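Local coordinates for hypothetical protein MM_2497 (Methanosarcina mazei, PDB 2I5E), which probably activates (2S)-2-phospholactate by condensing it with GTP, releasing diphosphate, in the biosynthesis of the hydride carrier coenzyme F420, at residues Cys117-Lys122 against Thr126-Ile131; Tyr137-Tyr142 against Leu147-Ile152. One frame throughout, in Å; residues are numbered along the deposited sequence.

How the interactions relate
Both contacts belong to the GT-A-like domain, with centres about 10 Å apart. Interaction 1 pairs strand 126-131 with strand 116-120 in a wholly buried hairpin inside the mixed sheet, held mainly by backbone bonds and lined with small or apolar side chains. Interaction 2 is only partly buried: the loop that follows strand 126-131 is laid against helix 145-154, mostly through side chains, with aromatic rings inside and the chains of Arg138 and Lys140 at the surface. The two meet where Thr126 OG1 and His149 ND1, 2.9 Å apart, probably share a hydrogen bond, and where Leu129 packs on Tyr141 and Ile131 on Tyr137.

Interaction 1: Cys117-Lys122 against Thr126-Ile131; sequences CIVPGK and TNALFI
Val119 O receives Asn127 N at 2.7 Å, with the hydrogen nearly in line (168°), and Thr126 CA adds a longer CH···O approach to the same oxygen. Because Asn127 and Ala128 both face Val119, this is a classic beta bulge in an antiparallel hairpin. Beyond the bulge the pairing is regular: Val119 N donates to Ala128 O at 3.1 Å, and Cys117 and Phe130 exchange two backbone bonds.

On the face carrying Val119 and Ala128, Val119 CG1 stands opposite the backbone N (chi1 -165°), which sets CG2 beside that N and 3.4 Å from Ala128 CB, tighter than usual contact; alanine puts a single methyl against the valine. On the other face Ile118 and Leu129 run side by side, Leu129 CD1 lying 3.7 Å from Ile118 CB. At the turn Asn127 ND2 lies 3.2 Å from Gly121 CA; glycine suits the place because Asn127 OD1 fills the space where a beta carbon would stand. ND2 also bonds to Ala168 O and Asp171 OD1, which fix the amide's rotation.

Strand 91-94 flanks 126-131 and strand 160-162 flanks 116-120, while helix 103-109 packs on Cys117, Val119 and Phe130, and helix 145-154 on Ile118 and Leu129.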
loop_
_atom_site.group_PDB
_atom_site.type_symbol
_atom_site.label_atom_id
_atom_site.label_comp_id
_atom_site.label_asym_id
_atom_site.label_seq_id
_atom_site.Cartn_x
_atom_site.Cartn_y
_atom_site.Cartn_z
ATOM N N CYS A 117 -8.038 16.031 1.254
ATOM C CA CYS A 117 -7.303 14.902 0.674
ATOM C C CYS A 117 -7.019 13.916 1.760
ATOM O O CYS A 117 -6.595 14.259 2.886
ATOM C CB CYS A 117 -6.040 15.327 -0.010
ATOM S SG CYS A 117 -5.148 14.017 -0.816
ATOM N N ILE A 118 -7.302 12.661 1.424
ATOM C CA ILE A 118 -7.062 11.617 2.341
ATOM C C ILE A 118 -6.213 10.436 1.846
ATOM O O ILE A 118 -6.437 9.894 0.720
ATOM C CB ILE A 118 -8.320 11.272 3.030
ATOM C CG1 ILE A 118 -8.228 9.911 3.700
ATOM C CG2 ILE A 118 -9.520 11.443 2.124
ATOM C CD1 ILE A 118 -9.391 9.676 4.478
ATOM N N VAL A 119 -5.203 10.135 2.662
ATOM C CA VAL A 119 -4.285 9.008 2.553
ATOM C C VAL A 119 -4.626 7.817 3.491
ATOM O O VAL A 119 -4.551 7.950 4.746
ATOM C CB VAL A 119 -2.846 9.480 2.918
ATOM C CG1 VAL A 119 -1.795 8.460 2.474
ATOM C CG2 VAL A 119 -2.628 10.843 2.256
ATOM N N PRO A 120 -5.006 6.659 2.891
ATOM C CA PRO A 120 -5.371 5.484 3.671
ATOM C C PRO A 120 -4.135 4.928 4.292
ATOM O O PRO A 120 -3.033 5.081 3.715
ATOM C CB PRO A 120 -5.920 4.496 2.656
ATOM C CG PRO A 120 -5.413 4.970 1.270
ATOM C CD PRO A 120 -5.058 6.430 1.420
ATOM N N GLY A 121 -4.276 4.313 5.472
ATOM C CA GLY A 121 -3.236 3.452 5.914
ATOM C C GLY A 121 -3.772 2.035 5.890
ATOM O O GLY A 121 -4.879 1.772 5.363
ATOM N N LYS A 122 -2.990 1.067 6.378
ATOM C CA LYS A 122 -3.651 -0.296 6.354
ATOM C C LYS A 122 -4.810 -0.495 7.378
ATOM O O LYS A 122 -4.952 0.277 8.336
ATOM C CB LYS A 122 -2.703 -1.467 6.360
ATOM C CG LYS A 122 -1.871 -1.504 7.564
ATOM C CD LYS A 122 -1.125 -2.890 7.673
ATOM C CE LYS A 122 0.209 -2.664 8.478
ATOM N NZ LYS A 122 0.173 -1.331 9.368
ATOM N N THR A 126 -6.196 6.094 8.719
ATOM C CA THR A 126 -6.035 7.369 7.964
ATOM C C THR A 126 -4.653 7.809 8.327
ATOM O O THR A 126 -4.346 7.949 9.502
ATOM C CB THR A 126 -7.015 8.393 8.482
ATOM O OG1 THR A 126 -8.367 7.916 8.287
ATOM C CG2 THR A 126 -6.880 9.733 7.738
ATOM N N ASN A 127 -3.789 7.931 7.343
ATOM C CA ASN A 127 -2.380 8.237 7.608
ATOM C C ASN A 127 -2.073 9.734 7.482
ATOM O O ASN A 127 -1.169 10.227 8.137
ATOM C CB ASN A 127 -1.451 7.411 6.660
ATOM C CG ASN A 127 -1.189 5.987 7.213
ATOM O OD1 ASN A 127 -1.549 5.673 8.353
ATOM N ND2 ASN A 127 -0.568 5.160 6.428
ATOM N N ALA A 128 -2.863 10.461 6.667
ATOM C CA ALA A 128 -2.642 11.875 6.439
ATOM C C ALA A 128 -4.010 12.389 6.006
ATOM O O ALA A 128 -4.760 11.701 5.338
ATOM C CB ALA A 128 -1.562 12.064 5.260
ATOM N N LEU A 129 -4.336 13.600 6.464
ATOM C CA LEU A 129 -5.595 14.225 6.168
ATOM C C LEU A 129 -5.295 15.717 5.916
ATOM O O LEU A 129 -4.729 16.387 6.797
ATOM C CB LEU A 129 -6.515 14.063 7.375
ATOM C CG LEU A 129 -8.039 14.219 7.253
ATOM C CD1 LEU A 129 -8.630 13.477 5.994
ATOM C CD2 LEU A 129 -8.603 13.689 8.557
ATOM N N PHE A 130 -5.641 16.194 4.721
ATOM C CA PHE A 130 -5.594 17.593 4.336
ATOM C C PHE A 130 -7.029 18.135 4.193
ATOM O O PHE A 130 -7.800 17.685 3.357
ATOM C CB PHE A 130 -4.707 17.858 3.066
ATOM C CG PHE A 130 -4.520 19.344 2.748
ATOM C CD1 PHE A 130 -3.786 20.188 3.588
ATOM C CD2 PHE A 130 -5.185 19.924 1.645
ATOM C CE1 PHE A 130 -3.668 21.575 3.331
ATOM C CE2 PHE A 130 -5.080 21.288 1.349
ATOM C CZ PHE A 130 -4.319 22.106 2.178
ATOM N N ILE A 131 -7.354 19.083 5.071
ATOM C CA ILE A 131 -8.627 19.676 5.192
ATOM C C ILE A 131 -8.525 21.188 4.863
ATOM O O ILE A 131 -7.968 21.917 5.642
ATOM C CB ILE A 131 -9.096 19.484 6.663
ATOM C CG1 ILE A 131 -9.067 17.949 7.050
ATOM C CG2 ILE A 131 -10.429 20.194 6.900
ATOM C CD1 ILE A 131 -8.447 17.695 8.474
#

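Interaction 2: Tyr137-Tyr142 against Leu147-Ile152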
loop_
_atom_site.group_PDB
_atom_site.type_symbol
_atom_site.label_atom_id
_atom_site.label_comp_id
_atom_site.label_asym_id
_atom_site.label_seq_id
_atom_site.Cartn_x
_atom_site.Cartn_y
_atom_site.Cartn_z
ATOM N N TYR A 137 -15.211 20.545 9.015
ATOM C CA TYR A 137 -14.700 19.181 9.139
ATOM C C TYR A 137 -14.518 18.744 10.554
ATOM O O TYR A 137 -14.130 19.547 11.395
ATOM C CB TYR A 137 -13.387 19.028 8.378
ATOM C CG TYR A 137 -13.199 17.554 7.968
ATOM C CD1 TYR A 137 -13.931 16.998 6.894
ATOM C CD2 TYR A 137 -12.327 16.714 8.693
ATOM C CE1 TYR A 137 -13.759 15.628 6.535
ATOM C CE2 TYR A 137 -12.145 15.361 8.333
ATOM C CZ TYR A 137 -12.868 14.831 7.288
ATOM O OH TYR A 137 -12.665 13.512 6.984
ATOM N N ARG A 138 -14.797 17.466 10.842
ATOM C CA ARG A 138 -14.592 16.873 12.159
ATOM C C ARG A 138 -13.777 15.555 11.967
ATOM O O ARG A 138 -14.011 14.851 11.038
ATOM C CB ARG A 138 -16.001 16.671 12.807
ATOM C CG ARG A 138 -16.089 15.629 13.948
ATOM C CD ARG A 138 -17.593 15.359 14.422
ATOM N NE ARG A 138 -18.345 14.488 13.488
ATOM C CZ ARG A 138 -18.192 13.159 13.403
ATOM N NH1 ARG A 138 -17.316 12.559 14.195
ATOM N NH2 ARG A 138 -18.915 12.418 12.546
ATOM N N VAL A 139 -12.766 15.253 12.764
ATOM C CA VAL A 139 -12.030 14.018 12.596
ATOM C C VAL A 139 -12.502 12.934 13.569
ATOM O O VAL A 139 -12.930 13.256 14.703
ATOM C CB VAL A 139 -10.457 14.144 12.886
ATOM C CG1 VAL A 139 -9.750 15.178 11.949
ATOM C CG2 VAL A 139 -10.215 14.463 14.340
ATOM N N LYS A 140 -12.260 11.667 13.193
ATOM C CA LYS A 140 -12.522 10.518 14.023
ATOM C C LYS A 140 -11.560 9.412 13.636
ATOM O O LYS A 140 -11.922 8.514 12.839
ATOM C CB LYS A 140 -13.956 10.032 13.844
ATOM C CG LYS A 140 -14.377 9.039 14.989
ATOM C CD LYS A 140 -15.838 8.652 14.754
ATOM C CE LYS A 140 -16.367 7.666 15.810
ATOM N NZ LYS A 140 -15.801 6.239 15.580
ATOM N N TYR A 141 -10.338 9.487 14.189
ATOM C CA TYR A 141 -9.301 8.473 13.977
ATOM C C TYR A 141 -9.668 7.311 14.877
ATOM O O TYR A 141 -10.492 7.471 15.765
ATOM C CB TYR A 141 -7.888 8.999 14.381
ATOM C CG TYR A 141 -7.365 9.972 13.387
ATOM C CD1 TYR A 141 -7.753 11.318 13.432
ATOM C CD2 TYR A 141 -6.552 9.547 12.365
ATOM C CE1 TYR A 141 -7.372 12.204 12.467
ATOM C CE2 TYR A 141 -6.086 10.434 11.416
ATOM C CZ TYR A 141 -6.509 11.762 11.468
ATOM O OH TYR A 141 -6.115 12.649 10.514
ATOM N N TYR A 142 -9.020 6.177 14.635
ATOM C CA TYR A 142 -9.335 4.828 15.243
ATOM C C TYR A 142 -10.450 4.135 14.513
ATOM O O TYR A 142 -11.318 4.803 13.897
ATOM C CB TYR A 142 -9.657 4.820 16.763
ATOM C CG TYR A 142 -8.616 5.451 17.606
ATOM C CD1 TYR A 142 -7.295 5.012 17.564
ATOM C CD2 TYR A 142 -8.943 6.536 18.441
ATOM C CE1 TYR A 142 -6.294 5.636 18.322
ATOM C CE2 TYR A 142 -7.956 7.160 19.216
ATOM C CZ TYR A 142 -6.643 6.721 19.131
ATOM O OH TYR A 142 -5.709 7.348 19.910
ATOM N N LEU A 147 -12.904 5.249 5.913
ATOM C CA LEU A 147 -14.320 5.309 5.442
ATOM C C LEU A 147 -15.074 6.419 6.195
ATOM O O LEU A 147 -15.737 7.195 5.589
ATOM C CB LEU A 147 -15.002 3.919 5.601
ATOM C CG LEU A 147 -14.562 2.774 4.609
ATOM C CD1 LEU A 147 -15.252 1.389 4.803
ATOM C CD2 LEU A 147 -14.750 3.200 3.150
ATOM N N THR A 148 -14.880 6.548 7.497
ATOM C CA THR A 148 -15.520 7.593 8.259
ATOM C C THR A 148 -15.211 9.028 7.812
ATOM O O THR A 148 -16.135 9.882 7.779
ATOM C CB THR A 148 -15.207 7.437 9.700
ATOM O OG1 THR A 148 -15.614 6.144 10.112
ATOM C CG2 THR A 148 -16.066 8.445 10.537
ATOM N N HIS A 149 -13.931 9.323 7.499
ATOM C CA HIS A 149 -13.492 10.641 6.988
ATOM C C HIS A 149 -13.948 10.995 5.583
ATOM O O HIS A 149 -14.171 12.210 5.209
ATOM C CB HIS A 149 -11.917 10.738 7.029
ATOM C CG HIS A 149 -11.358 10.788 8.417
ATOM N ND1 HIS A 149 -10.211 10.113 8.793
ATOM C CD2 HIS A 149 -11.735 11.514 9.501
ATOM C CE1 HIS A 149 -9.979 10.322 10.081
ATOM N NE2 HIS A 149 -10.862 11.194 10.532
ATOM N N CYS A 150 -14.072 9.976 4.742
ATOM C CA CYS A 150 -14.665 10.244 3.446
ATOM C C CYS A 150 -16.155 10.600 3.666
ATOM O O CYS A 150 -16.707 11.449 2.949
ATOM C CB CYS A 150 -14.610 9.002 2.564
ATOM S SG CYS A 150 -12.961 8.504 2.093
ATOM N N SER A 151 -16.812 9.921 4.583
ATOM C CA SER A 151 -18.270 10.128 4.716
ATOM C C SER A 151 -18.599 11.355 5.605
ATOM O O SER A 151 -19.641 12.006 5.410
ATOM C CB SER A 151 -19.008 8.841 5.146
ATOM O OG SER A 151 -19.341 8.869 6.513
ATOM N N ILE A 152 -17.702 11.670 6.550
ATOM C CA ILE A 152 -17.681 13.020 7.188
ATOM C C ILE A 152 -17.544 14.094 6.094
ATOM O O ILE A 152 -18.232 15.080 6.140
ATOM C CB ILE A 152 -16.648 13.213 8.384
ATOM C CG1 ILE A 152 -16.974 12.341 9.594
ATOM C CG2 ILE A 152 -16.619 14.710 8.903
ATOM C CD1 ILE A 152 -15.696 12.062 10.535
HETATM O O HOH W 1 -15.778 5.738 12.575
#
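His149 reaches from helix 145-154 into the loop 137-142 and meets Tyr141 in a T-shaped (edge-to-face) aromatic pair. Here a connecting loop of the GT-A-like nucleotidyltransferase domain is folded back along the helix that follows it. The imidazole edge leads with CE1, which stands over the centre of the phenol face; the centroids are 4.9 Å apart and the planes are turned 61° from each other.

A first torsion that sets CG of His149 opposite the carbonyl carbon (chi1 -69°) carries the ring out to the loop, where NE2 accepts the backbone N of Lys140 at 3.0 Å. That bond is almost straight at hydrogen, 173°, although the donor is tilted somewhat from the imidazole plane. With ND1 engaged by Thr126 OG1, a hydroxyl that also bonds to Ser145 OG, both ring nitrogens have partners, so the ring's rotation is fixed. Histidine suits the site because its flat ring can bond at both nitrogens and still present a carbon to an aromatic face.

One turn on, Ile152 spreads its branches over the loop. CG2 sits above the face of Tyr137, 4.1 Å from the ring centroid in a CH-pi contact, while the phenol edge is turned to His149 O. The other branch ends at the loop backbone, with CD1 3.3 Å from Arg138 O. Arg138 bends at chi3 and swings its guanidinium back, so that one flat face rests against this isoleucine and NH2 comes within 3.5 Å of CG1.

On the exposed side the long methylene chain of Lys140 passes Thr148, CD lying 4.2 Å from Thr148 CG2. Thr148 OG1, also bonded to Ser144 O just ahead of the helix, shares a water molecule with Lys140 NZ, which donates to that water at 3.0 Å.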